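Local coordinates for ABM domain-containing protein (Deinococcus radiodurans, PDB 3E8O), which probably acts as a small oxidoreductase of the antibiotic biosynthesis monooxygenase family, built on a ferredoxin-like fold, at the interface of chains A and B. Numbering follows the deposited sequence. Chains: chain A/B, uncharacterized protein with ferredoxin-like fold.

Contact 1: the interface of chains A and B. Residues chain A 37, 40-41, 58-60, 68; chain B 60, 62.
B:Leu62 is the plug of this contact, pushed into a pocket of chain A between helix 33-47 and strands 53-61 and 67-74 of the ferredoxin-like ABM fold; it loses 129 Å² of surface. CG stands anti to the carbonyl carbon (chi1 -63°), which sends both methyls toward helix 33-47 and A:Phe68 of chain A. They divide the lining: CD1 meets A:Leu40 CD1 at 3.9 Å and the edge carbon CD1 of A:Phe68 at 4.0 Å, while CD2 lies across the A:Arg37 chain, 3.9 Å from its CD. Lower on the stem, CB rests against A:Val41 CG2 at 3.6 Å. The backbone anchors the plug, B:Leu62 N donating to A:Val58 O at 2.9 Å. Beside it strands 53-61 of the two chains meet antiparallel, A:Glu60 N bonding B:Glu60 O and B:Glu60 N bonding A:Glu60 O, both at 2.9 Å, which places the local two-fold between the two glutamates. The two residues that flank CD2 also hold each other: the extended A:Glu60 receives A:Arg37 side-on, NE to carboxylate OE1 at 2.8 Å (170° at H) and NH2 to OE2. This salt bridge keeps the guanidinium coplanar with its partner's carboxylate carbon, and probably steadies the aliphatic part of A:Arg37 that B:Leu62 touches.

Contact 2: the interface of chains A and B. Residues chain A 41, 44, 48, 57-58; chain B 61-63.
B:Asp61 and B:Ser63 turn their polar ends toward A:Val58 and A:Arg48 through their first torsions: CG of the aspartate stands anti to its own nitrogen (chi1 -169°), whereas the serine OG lies anti to the carbonyl carbon (chi1 -55°). Their oxygens converge on water 1, which is held from both chains. B:Asp61 OD1 approaches it at 2.7 Å and B:Ser63 OG at 2.8 Å; from chain A come A:Arg48 NH2 at 2.8 Å and the backbone A:Val58 N at 3.0 Å, the last nearly straight (176° at H). This water thus mediates between A:Arg48 and B:Asp61, whose charged atoms are not in contact; the opposite charges may still favour the pairing. Within chain B, B:Ser63 N also reaches B:Asp61 OD1, at 2.8 Å, from above the carboxylate plane, which probably helps to orient the acid. The hydroxyl of B:Ser63 has a further partner in water 2, at 2.7 Å from OG, and that water continues to A:Val41 O at 2.8 Å. The extended A:Arg48 chain carries its guanidinium past A:Ala44, whose CB sits over one face toward the rim; water 1 lies in plane at its edge. A:Leu57 crosses the aspartate at about a right angle, its CD2 methyl near the carboxylate OD2. The site lies where the chain B segment leaving strand 53-61 passes between helix 33-47 of chain A, with A:Arg48 just beyond it, and strand 53-61 of chain A.

Contact 3: the interface of chains A and B. Residues chain A 19, 21, 55, 73, 114; chain B 23, 107, 109.
B:Tyr109 is clasped by chain A from both sides of its ring, and here the packing is tight. Over one face come A:Met19, a selenomethionine whose terminal CE lies 3.5 Å from B:Tyr109 CE2, and A:Ile21, whose CD1 lies 3.6 Å from B:Tyr109 CD1. A bend at the last torsion of A:Met19 (chi3 83°) drops the methyl onto the ring, the two side chains meeting at about a right angle. On the other side A:Ala114 leans on the rim, CA at 3.8 Å from B:Tyr109 CE2, and its CB continues to B:Thr107 CG2 at 3.7 Å. The two histidine rings meet more loosely. A:His73 presents an edge to the face of B:His23, the ring centroids 5.2 Å apart and the planes inclined by 64°, with A:His73 CE1 displaced toward the rim. The A:His73 ring is sandwiched within its own chain by groups that also touch the partner: A:Met19 CE lies over one face toward the rim, and A:Leu55 CD2 sits over the centre of the other. The closer touch here is that of A:Leu55 CD2 on B:His23 NE2, at 3.6 Å, bridging the two imidazoles. The patch joins the facing sheets of the two subunits and probably helps to stabilise the dimer usual for ABM proteins.

Contact 4: the interface of chains A and B. Residues chain A 19, 21, 110-113; chain B 109-110.
A:Gly112 N donates to B:Glu110 O at 2.9 Å, a direct backbone bond across the patch. A second, indirect link runs beside it. Water 3 stands 2.7 Å from the carbonyl A:Glu113 O and 2.8 Å from B:Glu110 N, the latter approach almost linear (177° at H). B:Glu110 is therefore engaged at both its backbone ends, N through water and O directly, and these links pin the chain A loop 111-114 against the end of the partner's strand. The side chain of B:Glu110 takes no part in these links, and that of A:Glu113 is incompletely modelled; the polar links seen here are made by main-chain groups. The neighbouring B:Tyr109 adds the side-chain part. Besides its cover by A:Met19 and A:Ile21, its ring meets the carbonyl A:Gly112 O at the edge and in plane, 3.6 Å from CD2, a weakly polar approach that would suit the positive rim of an aromatic ring. A:Ala111 fills in near the base of the tyrosine, its methyl CB 4.0 Å from B:Tyr109 CB. The carbonyls A:Glu110 O and B:Glu110 O are 3.7 Å apart, as expected where equivalent segments run close to the two-fold axis. The site lies at the C-terminal end of strand 105-110 in both chains, where the chain A loop 111-114 turns toward strand 115-118.

Contact 1: the interface of chains A and B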
ATOM      1  N   ARG A  37      -2.025  15.670  -0.328  1.00 11.40           N
ATOM      2  CA  ARG A  37      -0.732  15.028  -0.083  1.00 10.80           C
ATOM      3  C   ARG A  37      -0.163  15.518   1.230  1.00 12.08           C
ATOM      4  O   ARG A  37       0.361  14.770   2.013  1.00 12.32           O
ATOM      5  CB  ARG A  37       0.278  15.266  -1.227  1.00 11.62           C
ATOM      6  CG  ARG A  37      -0.114  14.638  -2.539  1.00 12.14           C
ATOM      7  CD  ARG A  37       0.959  14.816  -3.607  1.00 11.80           C
ATOM      8  NE  ARG A  37       0.494  14.406  -4.911  1.00 11.96           N
ATOM      9  CZ  ARG A  37      -0.052  15.184  -5.834  1.00 12.87           C
ATOM     10  NH1 ARG A  37      -0.088  16.494  -5.698  1.00 14.84           N
ATOM     11  NH2 ARG A  37      -0.542  14.639  -6.914  1.00 13.64           N
ATOM     12  N   LEU A  40      -2.077  13.989   4.139  1.00 12.58           N
ATOM     13  CA  LEU A  40      -1.750  12.580   4.306  1.00 10.91           C
ATOM     14  C   LEU A  40      -0.386  12.381   5.000  1.00 11.17           C
ATOM     15  O   LEU A  40      -0.234  11.565   5.886  1.00 10.96           O
ATOM     16  CB  LEU A  40      -1.825  11.816   2.978  1.00 10.48           C
ATOM     17  CG  LEU A  40      -3.213  11.564   2.398  1.00 10.59           C
ATOM     18  CD1 LEU A  40      -3.124  11.052   0.970  1.00 11.39           C
ATOM     19  CD2 LEU A  40      -4.000  10.572   3.304  1.00 14.14           C
ATOM     20  N   VAL A  41       0.594  13.163   4.578  1.00 11.39           N
ATOM     21  CA  VAL A  41       1.933  13.069   5.169  1.00 12.05           C
ATOM     22  C   VAL A  41       1.853  13.451   6.650  1.00 12.65           C
ATOM     23  O   VAL A  41       2.492  12.821   7.504  1.00 13.28           O
ATOM     24  CB  VAL A  41       2.937  13.933   4.355  1.00 12.94           C
ATOM     25  CG1 VAL A  41       4.241  14.129   5.115  1.00 16.12           C
ATOM     26  CG2 VAL A  41       3.171  13.276   2.977  1.00 13.62           C
ATOM     27  N   VAL A  58       1.476   6.331   3.475  1.00  8.44           N
ATOM     28  CA  VAL A  58       0.600   7.030   2.573  1.00  9.46           C
ATOM     29  C   VAL A  58       1.335   7.156   1.242  1.00  9.38           C
ATOM     30  O   VAL A  58       2.518   7.520   1.206  1.00  9.31           O
ATOM     31  CB  VAL A  58       0.147   8.381   3.112  1.00  9.45           C
ATOM     32  CG1 VAL A  58      -0.768   8.195   4.336  1.00  9.68           C
ATOM     33  CG2 VAL A  58       1.333   9.396   3.483  1.00 10.89           C
ATOM     34  N   SER A  59       0.676   6.768   0.157  1.00  8.82           N
ATOM     35  CA  SER A  59       1.353   6.661  -1.155  1.00  7.99           C
ATOM     36  C   SER A  59       0.427   7.055  -2.282  1.00  7.81           C
ATOM     37  O   SER A  59      -0.784   7.099  -2.127  1.00  9.45           O
ATOM     38  CB  SER A  59       1.930   5.236  -1.333  1.00  7.91           C
ATOM     39  OG  SER A  59       0.903   4.238  -1.356  1.00  8.94           O
ATOM     40  N   GLU A  60       1.026   7.306  -3.424  1.00  9.08           N
ATOM     41  CA  GLU A  60       0.292   7.720  -4.622  1.00  9.22           C
ATOM     42  C   GLU A  60       0.476   6.703  -5.736  1.00  7.93           C
ATOM     43  O   GLU A  60       1.581   6.261  -6.028  1.00  9.38           O
ATOM     44  CB  GLU A  60       0.756   9.108  -5.099  1.00  9.86           C
ATOM     45  CG  GLU A  60      -0.121   9.694  -6.178  1.00 10.17           C
ATOM     46  CD  GLU A  60       0.122  11.172  -6.450  1.00 11.81           C
ATOM     47  OE1 GLU A  60       0.982  11.755  -5.772  1.00 12.06           O
ATOM     48  OE2 GLU A  60      -0.605  11.753  -7.328  1.00 12.71           O
ATOM     49  N   PHE A  68      -4.675   7.835  -4.117  1.00  8.97           N
ATOM     50  CA  PHE A  68      -3.801   7.554  -2.978  1.00  9.51           C
ATOM     51  C   PHE A  68      -4.234   6.309  -2.242  1.00  9.39           C
ATOM     52  O   PHE A  68      -5.379   5.853  -2.312  1.00 10.39           O
ATOM     53  CB  PHE A  68      -3.805   8.763  -2.018  1.00  9.67           C
ATOM     54  CG  PHE A  68      -3.388  10.062  -2.682  1.00  9.82           C
ATOM     55  CD1 PHE A  68      -2.065  10.358  -2.892  1.00 10.31           C
ATOM     56  CD2 PHE A  68      -4.340  10.951  -3.182  1.00 12.44           C
ATOM     57  CE1 PHE A  68      -1.680  11.483  -3.547  1.00 11.08           C
ATOM     58  CE2 PHE A  68      -3.949  12.083  -3.845  1.00 12.31           C
ATOM     59  CZ  PHE A  68      -2.620  12.347  -4.027  1.00 11.95           C
TER
ATOM     60  N   GLU B  60       3.981   5.165  -4.807  1.00  8.36           N
ATOM     61  CA  GLU B  60       5.141   5.856  -4.302  1.00  8.58           C
ATOM     62  C   GLU B  60       4.803   6.554  -3.000  1.00  7.69           C
ATOM     63  O   GLU B  60       3.837   7.312  -2.910  1.00  8.81           O
ATOM     64  CB  GLU B  60       5.680   6.826  -5.373  1.00  9.18           C
ATOM     65  CG  GLU B  60       7.035   7.427  -4.991  1.00  9.01           C
ATOM     66  CD  GLU B  60       7.760   8.107  -6.132  1.00 10.02           C
ATOM     67  OE1 GLU B  60       7.222   8.135  -7.252  1.00 11.44           O
ATOM     68  OE2 GLU B  60       8.862   8.648  -5.867  1.00 11.20           O
ATOM     69  N   LEU B  62       4.544   9.019  -0.242  1.00  9.76           N
ATOM     70  CA  LEU B  62       4.512  10.471  -0.216  1.00 10.20           C
ATOM     71  C   LEU B  62       5.506  11.062   0.752  1.00 12.57           C
ATOM     72  O   LEU B  62       5.903  12.186   0.580  1.00 14.26           O
ATOM     73  CB  LEU B  62       3.130  11.005   0.159  1.00 10.30           C
ATOM     74  CG  LEU B  62       1.960  10.701  -0.778  1.00 10.11           C
ATOM     75  CD1 LEU B  62       0.665  11.103  -0.134  1.00 11.86           C
ATOM     76  CD2 LEU B  62       2.234  11.474  -2.121  1.00 15.01           C
TER

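Contact 2: the interface of chains A and B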
ATOM      1  N   VAL A  41       0.594  13.163   4.578  1.00 11.39           N
ATOM      2  CA  VAL A  41       1.933  13.069   5.169  1.00 12.05           C
ATOM      3  C   VAL A  41       1.853  13.451   6.650  1.00 12.65           C
ATOM      4  O   VAL A  41       2.492  12.821   7.504  1.00 13.28           O
ATOM      5  CB  VAL A  41       2.937  13.933   4.355  1.00 12.94           C
ATOM      6  CG1 VAL A  41       4.241  14.129   5.115  1.00 16.12           C
ATOM      7  CG2 VAL A  41       3.171  13.276   2.977  1.00 13.62           C
ATOM      8  N   ALA A  44       0.163  10.638   8.645  1.00 12.42           N
ATOM      9  CA  ALA A  44       1.092   9.515   8.793  1.00 12.05           C
ATOM     10  C   ALA A  44       2.134   9.760   9.876  1.00 14.31           C
ATOM     11  O   ALA A  44       2.427   8.879  10.661  1.00 15.04           O
ATOM     12  CB  ALA A  44       1.756   9.180   7.419  1.00 11.59           C
ATOM     13  N   ARG A  48       2.036   7.182  13.238  1.00 17.69           N
ATOM     14  CA  ARG A  48       3.150   6.282  13.486  1.00 17.54           C
ATOM     15  C   ARG A  48       3.605   6.300  14.918  1.00 19.15           C
ATOM     16  O   ARG A  48       4.288   5.407  15.338  1.00 19.83           O
ATOM     17  CB  ARG A  48       4.374   6.644  12.651  1.00 19.34           C
ATOM     18  CG  ARG A  48       4.268   6.220  11.267  1.00 23.27           C
ATOM     19  CD  ARG A  48       5.383   6.852  10.460  1.00 23.78           C
ATOM     20  NE  ARG A  48       5.056   6.619   9.073  1.00 24.91           N
ATOM     21  CZ  ARG A  48       5.302   7.441   8.067  1.00 24.49           C
ATOM     22  NH1 ARG A  48       5.830   8.676   8.287  1.00 27.20           N
ATOM     23  NH2 ARG A  48       4.947   7.030   6.845  1.00 17.54           N
ATOM     24  N   LEU A  57       1.725   3.968   6.082  1.00  9.09           N
ATOM     25  CA  LEU A  57       2.259   4.538   4.857  1.00  9.48           C
ATOM     26  C   LEU A  57       1.148   5.168   4.019  1.00  8.63           C
ATOM     27  O   LEU A  57       0.046   4.638   3.880  1.00 10.36           O
ATOM     28  CB  LEU A  57       2.905   3.449   3.987  1.00 10.81           C
ATOM     29  CG  LEU A  57       4.055   2.669   4.564  1.00 12.63           C
ATOM     30  CD1 LEU A  57       4.433   1.494   3.634  1.00 11.22           C
ATOM     31  CD2 LEU A  57       5.231   3.564   4.837  1.00 14.92           C
ATOM     32  N   VAL A  58       1.476   6.331   3.475  1.00  8.44           N
ATOM     33  CA  VAL A  58       0.600   7.030   2.573  1.00  9.46           C
ATOM     34  C   VAL A  58       1.335   7.156   1.242  1.00  9.38           C
ATOM     35  O   VAL A  58       2.518   7.520   1.206  1.00  9.31           O
ATOM     36  CB  VAL A  58       0.147   8.381   3.112  1.00  9.45           C
ATOM     37  CG1 VAL A  58      -0.768   8.195   4.336  1.00  9.68           C
ATOM     38  CG2 VAL A  58       1.333   9.396   3.483  1.00 10.89           C
TER
ATOM     39  N   ASP B  61       5.703   6.344  -2.038  1.00  8.24           N
ATOM     40  CA  ASP B  61       5.567   6.877  -0.682  1.00  8.86           C
ATOM     41  C   ASP B  61       5.617   8.381  -0.696  1.00 10.46           C
ATOM     42  O   ASP B  61       6.613   8.966  -1.123  1.00 11.81           O
ATOM     43  CB  ASP B  61       6.677   6.285   0.180  1.00 10.03           C
ATOM     44  CG  ASP B  61       6.518   6.539   1.657  1.00  9.30           C
ATOM     45  OD1 ASP B  61       5.814   7.456   2.048  1.00 12.69           O
ATOM     46  OD2 ASP B  61       7.218   5.858   2.428  1.00 15.37           O
ATOM     47  N   LEU B  62       4.544   9.019  -0.242  1.00  9.76           N
ATOM     48  CA  LEU B  62       4.512  10.471  -0.216  1.00 10.20           C
ATOM     49  C   LEU B  62       5.506  11.062   0.752  1.00 12.57           C
ATOM     50  O   LEU B  62       5.903  12.186   0.580  1.00 14.26           O
ATOM     51  CB  LEU B  62       3.130  11.005   0.159  1.00 10.30           C
ATOM     52  CG  LEU B  62       1.960  10.701  -0.778  1.00 10.11           C
ATOM     53  CD1 LEU B  62       0.665  11.103  -0.134  1.00 11.86           C
ATOM     54  CD2 LEU B  62       2.234  11.474  -2.121  1.00 15.01           C
ATOM     55  N   SER B  63       5.851  10.289   1.761  1.00 12.55           N
ATOM     56  CA  SER B  63       6.762  10.721   2.849  1.00 14.04           C
ATOM     57  C   SER B  63       8.204  10.493   2.478  1.00 15.23           C
ATOM     58  O   SER B  63       9.104  11.018   3.135  1.00 17.84           O
ATOM     59  CB  SER B  63       6.492   9.939   4.168  1.00 13.56           C
ATOM     60  OG  SER B  63       5.121  10.003   4.613  1.00 17.19           O
TER
HETATM   61  O   HOH W   1       4.154   7.421   4.147  1.00 12.61           O
HETATM   62  O   HOH W   2       4.817  11.299   6.970  1.00 19.21           O

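Contact 3: the interface of chains A and B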
HETATM    1  N   MSE A  19      -2.280  -9.518  14.324  1.00 19.09           N
HETATM    2  CA  MSE A  19      -1.995  -8.262  13.603  0.70 15.63           C
HETATM    3  C   MSE A  19      -3.130  -8.004  12.651  1.00 13.28           C
HETATM    4  O   MSE A  19      -3.783  -8.930  12.159  1.00 14.53           O
HETATM    5  CB  MSE A  19      -0.687  -8.292  12.827  0.70 15.94           C
HETATM    6  CG  MSE A  19      -0.202  -6.938  12.326  0.70 15.04           C
HETATM    7 SE   MSE A  19       1.519  -6.967  11.368  0.53 17.61          SE
HETATM    8  CE  MSE A  19       0.844  -7.468   9.664  0.70 18.34           C
ATOM      9  N   ILE A  21      -4.262  -5.681   9.191  1.00  9.17           N
ATOM     10  CA  ILE A  21      -3.848  -4.891   8.037  1.00 10.12           C
ATOM     11  C   ILE A  21      -5.017  -4.076   7.565  1.00 11.44           C
ATOM     12  O   ILE A  21      -6.106  -4.610   7.384  1.00 13.39           O
ATOM     13  CB  ILE A  21      -3.414  -5.800   6.908  1.00 11.37           C
ATOM     14  CG1 ILE A  21      -2.143  -6.583   7.297  1.00 14.91           C
ATOM     15  CG2 ILE A  21      -3.263  -4.987   5.611  1.00 14.11           C
ATOM     16  CD1 ILE A  21      -1.765  -7.677   6.265  1.00 19.47           C
ATOM     17  N   LEU A  55       2.910   0.037  11.279  1.00 10.23           N
ATOM     18  CA  LEU A  55       3.184   0.580   9.943  1.00  9.92           C
ATOM     19  C   LEU A  55       2.061   1.533   9.565  1.00  9.54           C
ATOM     20  O   LEU A  55       0.893   1.243   9.784  1.00  9.83           O
ATOM     21  CB  LEU A  55       3.210  -0.521   8.889  1.00 11.66           C
ATOM     22  CG  LEU A  55       3.662  -0.097   7.483  1.00 12.30           C
ATOM     23  CD1 LEU A  55       5.141   0.278   7.445  1.00 15.64           C
ATOM     24  CD2 LEU A  55       3.349  -1.222   6.501  1.00 16.26           C
ATOM     25  N   HIS A  73      -0.551  -1.263   9.451  1.00  9.27           N
ATOM     26  CA  HIS A  73      -0.458  -2.503  10.227  1.00 10.00           C
ATOM     27  C   HIS A  73      -0.576  -2.141  11.692  1.00  9.47           C
ATOM     28  O   HIS A  73       0.120  -1.265  12.175  1.00 11.22           O
ATOM     29  CB  HIS A  73       0.869  -3.248  10.019  1.00 10.12           C
ATOM     30  CG  HIS A  73       1.091  -3.728   8.635  1.00 11.18           C
ATOM     31  ND1 HIS A  73       2.272  -4.338   8.275  1.00 12.51           N
ATOM     32  CD2 HIS A  73       0.324  -3.672   7.516  1.00 10.52           C
ATOM     33  CE1 HIS A  73       2.200  -4.670   6.995  1.00 12.51           C
ATOM     34  NE2 HIS A  73       1.039  -4.268   6.509  1.00 12.65           N
ATOM     35  N   ALA A 114       3.329 -13.751   9.333  1.00 18.61           N
ATOM     36  CA  ALA A 114       4.093 -13.246   8.181  1.00 18.44           C
ATOM     37  C   ALA A 114       4.673 -14.399   7.420  1.00 19.25           C
ATOM     38  O   ALA A 114       5.277 -15.313   7.977  1.00 22.26           O
ATOM     39  CB  ALA A 114       5.238 -12.336   8.649  1.00 21.28           C
TER
ATOM     40  N   HIS B  23       2.554  -7.439   0.652  1.00 11.07           N
ATOM     41  CA  HIS B  23       3.067  -6.097   0.918  1.00 11.28           C
ATOM     42  C   HIS B  23       4.551  -6.097   0.585  1.00 10.13           C
ATOM     43  O   HIS B  23       5.350  -6.799   1.206  1.00 11.53           O
ATOM     44  CB  HIS B  23       2.874  -5.795   2.402  1.00 12.88           C
ATOM     45  CG  HIS B  23       3.467  -4.519   2.828  1.00 14.36           C
ATOM     46  ND1 HIS B  23       2.926  -3.321   2.461  1.00 19.85           N
ATOM     47  CD2 HIS B  23       4.585  -4.240   3.542  1.00 16.97           C
ATOM     48  CE1 HIS B  23       3.646  -2.344   2.993  1.00 21.73           C
ATOM     49  NE2 HIS B  23       4.669  -2.879   3.629  1.00 18.27           N
ATOM     50  N   THR B 107       6.474  -9.460   1.887  1.00 11.45           N
ATOM     51  CA  THR B 107       5.867 -10.235   2.973  1.00 10.94           C
ATOM     52  C   THR B 107       4.404 -10.445   2.641  1.00 11.71           C
ATOM     53  O   THR B 107       3.686  -9.507   2.274  1.00 12.39           O
ATOM     54  CB  THR B 107       6.018  -9.514   4.336  1.00 12.17           C
ATOM     55  OG1 THR B 107       7.363  -9.070   4.487  1.00 14.61           O
ATOM     56  CG2 THR B 107       5.673 -10.419   5.487  1.00 13.66           C
ATOM     57  N   TYR B 109       0.598 -12.344   3.798  1.00 11.96           N
ATOM     58  CA  TYR B 109      -0.234 -12.714   4.955  1.00 11.39           C
ATOM     59  C   TYR B 109      -1.567 -13.256   4.490  1.00 12.11           C
ATOM     60  O   TYR B 109      -2.212 -12.678   3.608  1.00 12.18           O
ATOM     61  CB  TYR B 109      -0.556 -11.468   5.804  1.00 13.52           C
ATOM     62  CG  TYR B 109       0.619 -10.606   6.186  1.00 11.84           C
ATOM     63  CD1 TYR B 109       1.079  -9.597   5.336  1.00 13.46           C
ATOM     64  CD2 TYR B 109       1.264 -10.779   7.365  1.00 13.73           C
ATOM     65  CE1 TYR B 109       2.138  -8.820   5.679  1.00 14.63           C
ATOM     66  CE2 TYR B 109       2.294  -9.962   7.728  1.00 15.92           C
ATOM     67  CZ  TYR B 109       2.756  -9.023   6.861  1.00 15.02           C
ATOM     68  OH  TYR B 109       3.832  -8.219   7.253  1.00 21.45           O
TER

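Contact 4: the interface of chains A and B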
HETATM    1  N   MSE A  19      -2.280  -9.518  14.324  1.00 19.09           N
HETATM    2  CA  MSE A  19      -1.995  -8.262  13.603  0.70 15.63           C
HETATM    3  C   MSE A  19      -3.130  -8.004  12.651  1.00 13.28           C
HETATM    4  O   MSE A  19      -3.783  -8.930  12.159  1.00 14.53           O
HETATM    5  CB  MSE A  19      -0.687  -8.292  12.827  0.70 15.94           C
HETATM    6  CG  MSE A  19      -0.202  -6.938  12.326  0.70 15.04           C
HETATM    7 SE   MSE A  19       1.519  -6.967  11.368  0.53 17.61          SE
HETATM    8  CE  MSE A  19       0.844  -7.468   9.664  0.70 18.34           C
ATOM      9  N   ILE A  21      -4.262  -5.681   9.191  1.00  9.17           N
ATOM     10  CA  ILE A  21      -3.848  -4.891   8.037  1.00 10.12           C
ATOM     11  C   ILE A  21      -5.017  -4.076   7.565  1.00 11.44           C
ATOM     12  O   ILE A  21      -6.106  -4.610   7.384  1.00 13.39           O
ATOM     13  CB  ILE A  21      -3.414  -5.800   6.908  1.00 11.37           C
ATOM     14  CG1 ILE A  21      -2.143  -6.583   7.297  1.00 14.91           C
ATOM     15  CG2 ILE A  21      -3.263  -4.987   5.611  1.00 14.11           C
ATOM     16  CD1 ILE A  21      -1.765  -7.677   6.265  1.00 19.47           C
ATOM     17  N   GLU A 110      -7.802  -9.147   9.632  1.00 11.41           N
ATOM     18  CA  GLU A 110      -6.869  -9.823  10.537  1.00 12.50           C
ATOM     19  C   GLU A 110      -5.931 -10.634   9.664  1.00 12.12           C
ATOM     20  O   GLU A 110      -6.318 -11.262   8.669  1.00 14.61           O
ATOM     21  CB  GLU A 110      -7.593 -10.702  11.545  1.00 13.72           C
ATOM     22  CG  GLU A 110      -8.301  -9.824  12.549  1.00 17.47           C
ATOM     23  CD  GLU A 110      -8.822 -10.551  13.759  1.00 27.77           C
ATOM     24  OE1 GLU A 110      -9.735 -11.365  13.573  1.00 31.06           O
ATOM     25  OE2 GLU A 110      -8.342 -10.289  14.885  1.00 26.65           O
ATOM     26  N   ALA A 111      -4.674 -10.614  10.053  1.00 11.90           N
ATOM     27  CA  ALA A 111      -3.584 -11.247   9.308  1.00 13.69           C
ATOM     28  C   ALA A 111      -3.035 -12.443  10.030  1.00 15.24           C
ATOM     29  O   ALA A 111      -2.911 -12.442  11.239  1.00 17.26           O
ATOM     30  CB  ALA A 111      -2.441 -10.214   9.084  1.00 14.90           C
ATOM     31  N   GLY A 112      -2.701 -13.461   9.247  1.00 16.45           N
ATOM     32  CA  GLY A 112      -1.990 -14.631   9.750  1.00 16.30           C
ATOM     33  C   GLY A 112      -0.523 -14.277   9.955  1.00 18.61           C
ATOM     34  O   GLY A 112      -0.102 -13.134   9.753  1.00 19.01           O
ATOM     35  N   GLU A 113       0.286 -15.276  10.303  1.00 18.70           N
ATOM     36  CA  GLU A 113       1.710 -15.050  10.492  1.00 19.89           C
ATOM     37  C   GLU A 113       2.347 -14.592   9.179  1.00 19.34           C
ATOM     38  O   GLU A 113       1.958 -14.974   8.086  1.00 19.16           O
ATOM     39  CB  GLU A 113       2.456 -16.295  10.971  1.00 22.92           C
TER
ATOM     40  N   TYR B 109       0.598 -12.344   3.798  1.00 11.96           N
ATOM     41  CA  TYR B 109      -0.234 -12.714   4.955  1.00 11.39           C
ATOM     42  C   TYR B 109      -1.567 -13.256   4.490  1.00 12.11           C
ATOM     43  O   TYR B 109      -2.212 -12.678   3.608  1.00 12.18           O
ATOM     44  CB  TYR B 109      -0.556 -11.468   5.804  1.00 13.52           C
ATOM     45  CG  TYR B 109       0.619 -10.606   6.186  1.00 11.84           C
ATOM     46  CD1 TYR B 109       1.079  -9.597   5.336  1.00 13.46           C
ATOM     47  CD2 TYR B 109       1.264 -10.779   7.365  1.00 13.73           C
ATOM     48  CE1 TYR B 109       2.138  -8.820   5.679  1.00 14.63           C
ATOM     49  CE2 TYR B 109       2.294  -9.962   7.728  1.00 15.92           C
ATOM     50  CZ  TYR B 109       2.756  -9.023   6.861  1.00 15.02           C
ATOM     51  OH  TYR B 109       3.832  -8.219   7.253  1.00 21.45           O
ATOM     52  N   GLU B 110      -1.998 -14.344   5.105  1.00 13.91           N
ATOM     53  CA  GLU B 110      -3.358 -14.821   4.853  1.00 14.65           C
ATOM     54  C   GLU B 110      -4.313 -13.904   5.592  1.00 13.83           C
ATOM     55  O   GLU B 110      -4.097 -13.584   6.754  1.00 15.82           O
ATOM     56  CB  GLU B 110      -3.527 -16.256   5.310  1.00 18.33           C
ATOM     57  CG  GLU B 110      -2.718 -17.121   4.342  1.00 23.36           C
ATOM     58  CD  GLU B 110      -3.130 -18.533   4.282  1.00 30.60           C
ATOM     59  OE1 GLU B 110      -2.910 -19.215   5.283  1.00 35.56           O
ATOM     60  OE2 GLU B 110      -3.608 -18.953   3.194  1.00 32.55           O
TER
HETATM   61  O   HOH W   3      -0.373 -15.742   6.959  1.00 22.84           O

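Contact 1 and contact 2 form one continuous region, their C-alpha centres about 5 Å apart and A:Val41, A:Val58 and B:Leu62 common to both. Contact 3 and contact 4 form another, about 6 Å apart, sharing A:Met19, A:Ile21 and B:Tyr109. Between the regions the centres are 16 to 23 Å apart, contact 1 to contact 4 being the longest separation. Strand 53-61 supplies residues to contacts 1, 2 and 3, so it spans the gap. Because the interface is two-fold symmetric, each contact has a twin, and attachment at two well-separated levels should resist rocking of one subunit against the other.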